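Local coordinates for ferritin (Mycoplasma penetrans, PDB 7DIE), which binds iron and, as a 24-subunit ferritin, probably takes up and oxidises ferrous iron and stores it as ferric iron, at residues Phe6-Glu10 with Arg11-Leu15; Leu64-Tyr67 with Met68-Val71. All coordinates share one frame; numbering follows the deposited sequence.

Contact 1. Residues Phe6-Glu10 with Arg11-Leu15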
loop_
_atom_site.group_PDB
_atom_site.type_symbol
_atom_site.label_atom_id
_atom_site.label_comp_id
_atom_site.label_asym_id
_atom_site.label_seq_id
_atom_site.Cartn_x
_atom_site.Cartn_y
_atom_site.Cartn_z
ATOM N N PHE A 6 17.948 48.607 15.193
ATOM C CA PHE A 6 17.078 48.180 16.288
ATOM C C PHE A 6 17.239 49.068 17.510
ATOM O O PHE A 6 16.282 49.243 18.274
ATOM C CB PHE A 6 17.363 46.722 16.633
ATOM C CG PHE A 6 16.832 45.780 15.601
ATOM C CD1 PHE A 6 15.507 45.361 15.659
ATOM C CD2 PHE A 6 17.626 45.384 14.526
ATOM C CE1 PHE A 6 14.988 44.506 14.687
ATOM C CE2 PHE A 6 17.109 44.530 13.547
ATOM C CZ PHE A 6 15.778 44.101 13.636
ATOM N N ASN A 7 18.431 49.633 17.698
ATOM C CA ASN A 7 18.663 50.654 18.719
ATOM C C ASN A 7 18.166 50.206 20.097
ATOM O O ASN A 7 17.441 50.922 20.786
ATOM C CB ASN A 7 17.998 51.965 18.308
ATOM C CG ASN A 7 18.430 53.123 19.170
ATOM O OD1 ASN A 7 19.615 53.276 19.478
ATOM N ND2 ASN A 7 17.471 53.940 19.578
ATOM N N LYS A 8 18.533 48.987 20.487
ATOM C CA LYS A 8 18.090 48.471 21.778
ATOM C C LYS A 8 18.844 49.186 22.893
ATOM O O LYS A 8 19.983 49.608 22.719
ATOM C CB LYS A 8 18.326 46.958 21.878
ATOM C CG LYS A 8 17.635 46.122 20.772
ATOM C CD LYS A 8 16.127 46.354 20.698
ATOM C CE LYS A 8 15.380 45.824 21.937
ATOM N NZ LYS A 8 13.937 46.188 21.862
ATOM N N ASP A 9 18.193 49.367 24.044
ATOM C CA ASP A 9 18.904 50.034 25.128
ATOM C C ASP A 9 19.834 49.049 25.810
ATOM O O ASP A 9 19.439 47.932 26.164
ATOM C CB ASP A 9 17.985 50.669 26.170
ATOM C CG ASP A 9 18.743 51.694 27.039
ATOM O OD1 ASP A 9 19.401 51.292 28.032
ATOM O OD2 ASP A 9 18.745 52.897 26.683
ATOM N N GLU A 10 21.070 49.486 26.006
ATOM C CA GLU A 10 22.112 48.611 26.537
ATOM C C GLU A 10 21.815 48.121 27.953
ATOM O O GLU A 10 22.262 47.034 28.316
ATOM C CB GLU A 10 23.482 49.297 26.503
ATOM C CG GLU A 10 24.631 48.328 26.789
ATOM C CD GLU A 10 26.007 48.882 26.451
ATOM O OE1 GLU A 10 26.557 48.512 25.386
ATOM O OE2 GLU A 10 26.535 49.680 27.261
ATOM N N ARG A 11 21.038 48.862 28.713
ATOM C CA ARG A 11 20.669 48.403 30.024
ATOM C C ARG A 11 19.819 47.138 29.976
ATOM O O ARG A 11 20.060 46.233 30.714
ATOM C CB ARG A 11 19.869 49.439 30.749
ATOM C CG ARG A 11 20.715 50.500 31.356
ATOM C CD ARG A 11 21.462 49.930 32.510
ATOM N NE ARG A 11 22.323 50.948 33.027
ATOM C CZ ARG A 11 22.573 51.138 34.312
ATOM N NH1 ARG A 11 23.372 52.125 34.656
ATOM N NH2 ARG A 11 22.046 50.332 35.230
ATOM N N ILE A 12 18.822 47.123 29.111
ATOM C CA ILE A 12 17.930 45.990 28.999
ATOM C C ILE A 12 18.675 44.826 28.368
ATOM O O ILE A 12 18.539 43.678 28.809
ATOM C CB ILE A 12 16.661 46.376 28.217
ATOM C CG1 ILE A 12 16.022 47.618 28.846
ATOM C CG2 ILE A 12 15.693 45.179 28.157
ATOM C CD1 ILE A 12 15.628 47.432 30.297
ATOM N N MET A 13 19.517 45.104 27.364
ATOM C CA MET A 13 20.250 44.009 26.726
ATOM C C MET A 13 21.259 43.386 27.683
ATOM O O MET A 13 21.481 42.170 27.654
ATOM C CB MET A 13 20.938 44.490 25.449
ATOM C CG MET A 13 19.984 44.937 24.375
ATOM S SD MET A 13 18.822 43.664 23.822
ATOM C CE MET A 13 17.402 43.996 24.722
ATOM N N ASP A 14 21.879 44.196 28.546
ATOM C CA ASP A 14 22.743 43.627 29.573
ATOM C C ASP A 14 21.966 42.709 30.506
ATOM O O ASP A 14 22.504 41.704 30.980
ATOM C CB ASP A 14 23.415 44.733 30.387
ATOM C CG ASP A 14 24.572 45.383 29.658
ATOM O OD1 ASP A 14 24.959 44.923 28.558
ATOM O OD2 ASP A 14 25.097 46.370 30.205
ATOM N N LEU A 15 20.713 43.060 30.826
ATOM C CA LEU A 15 19.893 42.176 31.655
ATOM C C LEU A 15 19.567 40.873 30.930
ATOM O O LEU A 15 19.488 39.813 31.559
ATOM C CB LEU A 15 18.586 42.869 32.055
ATOM C CG LEU A 15 18.716 43.927 33.155
ATOM C CD1 LEU A 15 17.362 44.567 33.404
ATOM C CD2 LEU A 15 19.242 43.292 34.428
#
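Asp9 and Arg11 meet where the chain turns from a loop into helix 10-39. In one of the two conformers modelled for Asp9, whose carboxylate is evidently mobile, OD1 accepts the backbone N-H of Arg11 at 3.0 Å from N, and the bond is fairly straight, 159° at the hydrogen. The donor reaches OD1 on its anti side, somewhat out of the carboxylate plane. With CG trans to its own nitrogen (chi1 -163°), the Asp9 carboxylate of this conformer swings forward over the first turn, and OD1 also lies 3.3 Å from Arg11 CB. The guanidinium leads away and makes no contact with this carboxylate.

The carbonyl of Asp9 takes up the next amides: Met13 N donates to Asp9 O at 3.1 Å, and Ile12 N adds a weak, bent bond. One residue on, Asp14 N donates to Glu10 O at 2.9 Å. Asp9 is thus the N-cap of the first long helix of the ferritin four-helix bundle. Aspartate suits the place, since its short side chain can reach forward to an amide of the first turn, which has no helical carbonyl a turn earlier to bond, and its negative charge probably interacts favourably with the helix dipole. Acidic Glu10 and Asp14 probably suit this end for the same reason; their carboxylates stay 4.7 Å apart, between Glu10 OE2 and Asp14 OD2, and Asp14 forms a salt bridge with Lys76.

On the buried side, Lys8 CB packs 3.6 Å from Met13 CG, and farther out Lys8 CE approaches Met13 CE at 3.9 Å. Bends at chi2 and chi3 in both chains bring these methylene and methyl groups together, flexible Met13 following the aliphatic part of Lys8. The ammonium continues to salt bridges with Glu123 and Asp121, while Ile12 packs against Ile115 and Thr124.

Contact 2. Residues Leu64-Tyr67 with Met68-Val71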
loop_
_atom_site.group_PDB
_atom_site.type_symbol
_atom_site.label_atom_id
_atom_site.label_comp_id
_atom_site.label_asym_id
_atom_site.label_seq_id
_atom_site.Cartn_x
_atom_site.Cartn_y
_atom_site.Cartn_z
ATOM N N LEU A 64 17.549 32.789 24.105
ATOM C CA LEU A 64 18.132 34.081 24.475
ATOM C C LEU A 64 19.163 34.534 23.453
ATOM O O LEU A 64 19.151 35.689 23.027
ATOM C CB LEU A 64 18.759 34.007 25.873
ATOM C CG LEU A 64 17.747 33.758 26.991
ATOM C CD1 LEU A 64 18.434 33.289 28.265
ATOM C CD2 LEU A 64 16.937 35.026 27.270
ATOM N N VAL A 65 20.064 33.640 23.031
ATOM C CA VAL A 65 21.054 34.091 22.058
ATOM C C VAL A 65 20.397 34.390 20.709
ATOM O O VAL A 65 20.813 35.318 20.008
ATOM C CB VAL A 65 22.223 33.090 21.931
ATOM C CG1 VAL A 65 21.778 31.800 21.292
ATOM C CG2 VAL A 65 23.347 33.716 21.109
ATOM N N LYS A 66 19.349 33.647 20.337
ATOM C CA LYS A 66 18.651 33.926 19.080
ATOM C C LYS A 66 17.961 35.272 19.117
ATOM O O LYS A 66 17.936 35.998 18.115
ATOM C CB LYS A 66 17.610 32.835 18.796
ATOM C CG LYS A 66 18.185 31.490 18.317
ATOM C CD LYS A 66 17.092 30.630 17.636
ATOM C CE LYS A 66 17.443 29.138 17.632
ATOM N NZ LYS A 66 16.261 28.221 17.832
ATOM N N TYR A 67 17.361 35.607 20.257
ATOM C CA TYR A 67 16.726 36.913 20.402
ATOM C C TYR A 67 17.752 38.037 20.314
ATOM O O TYR A 67 17.527 39.039 19.627
ATOM C CB TYR A 67 15.968 37.000 21.734
ATOM C CG TYR A 67 15.441 38.413 21.992
ATOM C CD1 TYR A 67 14.498 38.989 21.144
ATOM C CD2 TYR A 67 15.907 39.177 23.066
ATOM C CE1 TYR A 67 14.023 40.297 21.357
ATOM C CE2 TYR A 67 15.447 40.483 23.282
ATOM C CZ TYR A 67 14.512 41.039 22.425
ATOM O OH TYR A 67 14.044 42.327 22.647
ATOM N N MET A 68 18.886 37.898 21.010
ATOM C CA MET A 68 19.886 38.954 20.941
ATOM C C MET A 68 20.336 39.182 19.504
ATOM O O MET A 68 20.476 40.329 19.072
ATOM C CB MET A 68 21.062 38.630 21.868
ATOM C CG MET A 68 20.619 38.637 23.338
ATOM S SD MET A 68 21.947 38.737 24.570
ATOM C CE MET A 68 22.232 40.525 24.582
ATOM N N MET A 69 20.514 38.103 18.731
ATOM C CA MET A 69 20.904 38.260 17.329
ATOM C C MET A 69 19.814 38.947 16.513
ATOM O O MET A 69 20.121 39.748 15.621
ATOM C CB MET A 69 21.251 36.895 16.714
ATOM C CG MET A 69 22.544 36.272 17.289
ATOM S SD MET A 69 22.958 34.715 16.454
ATOM C CE MET A 69 21.583 33.709 16.910
ATOM N N LYS A 70 18.537 38.640 16.790
ATOM C CA LYS A 70 17.436 39.312 16.088
ATOM C C LYS A 70 17.533 40.825 16.231
ATOM O O LYS A 70 17.222 41.569 15.293
ATOM C CB LYS A 70 16.078 38.848 16.626
ATOM C CG LYS A 70 15.648 37.433 16.215
ATOM C CD LYS A 70 15.344 37.362 14.725
ATOM C CE LYS A 70 15.068 35.928 14.259
ATOM N NZ LYS A 70 14.983 35.873 12.764
ATOM N N VAL A 71 17.956 41.298 17.398
ATOM C CA VAL A 71 18.020 42.732 17.644
ATOM C C VAL A 71 19.467 43.237 17.659
ATOM O O VAL A 71 19.745 44.302 18.218
ATOM C CB VAL A 71 17.262 43.108 18.929
ATOM C CG1 VAL A 71 15.758 42.852 18.748
ATOM C CG2 VAL A 71 17.771 42.319 20.128
#
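The Tyr67 ring and Val71, one helical turn apart, lean obliquely on each other. Val71 CG2 sits over one face of the ring, 4.2 Å above its plane and displaced toward the rim, and Val71 CG1 comes 4.0 Å from Tyr67 CE1. The ring can reach forward along the helix because its CG stands trans to the backbone nitrogen (chi1 173°). Val71 CG2 also rests 3.3 Å from Tyr67 O, so this methyl fills the angle between ring and carbonyl. A branched, compact valine suits such a spot, while tyrosine brings a broad apolar face and a hydroxyl that hydrogen-bonds Thr124 of helix 122-150.

Beneath these side chains runs the series of i to i+4 backbone bonds that ends helix 43-70, the second long helix of the ferritin four-helix bundle. Met68 N binds Leu64 O at 3.0 Å and 167°, and equivalent bonds join Met69 to Val65 and Lys70 to Lys66. The last of them, Val71 N to Tyr67 O, is slightly longer at 3.2 Å; Val71 itself leaves helical backbone angles.

Met69 folds back over the preceding turn, bending at its last torsion to bring CE to 3.7 Å from Lys66 CA and alongside Val65 O, its flexible thioether hugging the backbone. Met69 and Val65 face a neighbouring subunit, packing on its Lys38 and Thr35. Met68 CG lies against Leu64 O at 3.3 Å, and both side chains pack on helix 10-39, as befits buried apolar residues. The Leu64 side chain lies about 5 Å from that of His60, an iron ligand, so this segment begins beside the metal site. Lys70 lays its CG beside Lys66 O before its long chain carries the ammonium to salt bridges with Glu140 and Glu137 of another neighbouring subunit.

Overall arrangement
From the N terminus, contact 1 comes first, where the chain enters helix 10-39; contact 2 follows at the far end of helix 43-70. Each is confined to a continuous piece of chain and closes no long loop, so the two stand in series and neither nest nor cross. The second helix returns beside the first, which brings the centres of the two contacts to about 11 Å apart and lets them touch: Lys8 packs on Val71, Phe6 on the end of the second helix, and Met68 CE on the backbone of Met13. Both also reach helix 122-150 and the same neighbouring subunit, tying one end of the bundle to the subunit interface.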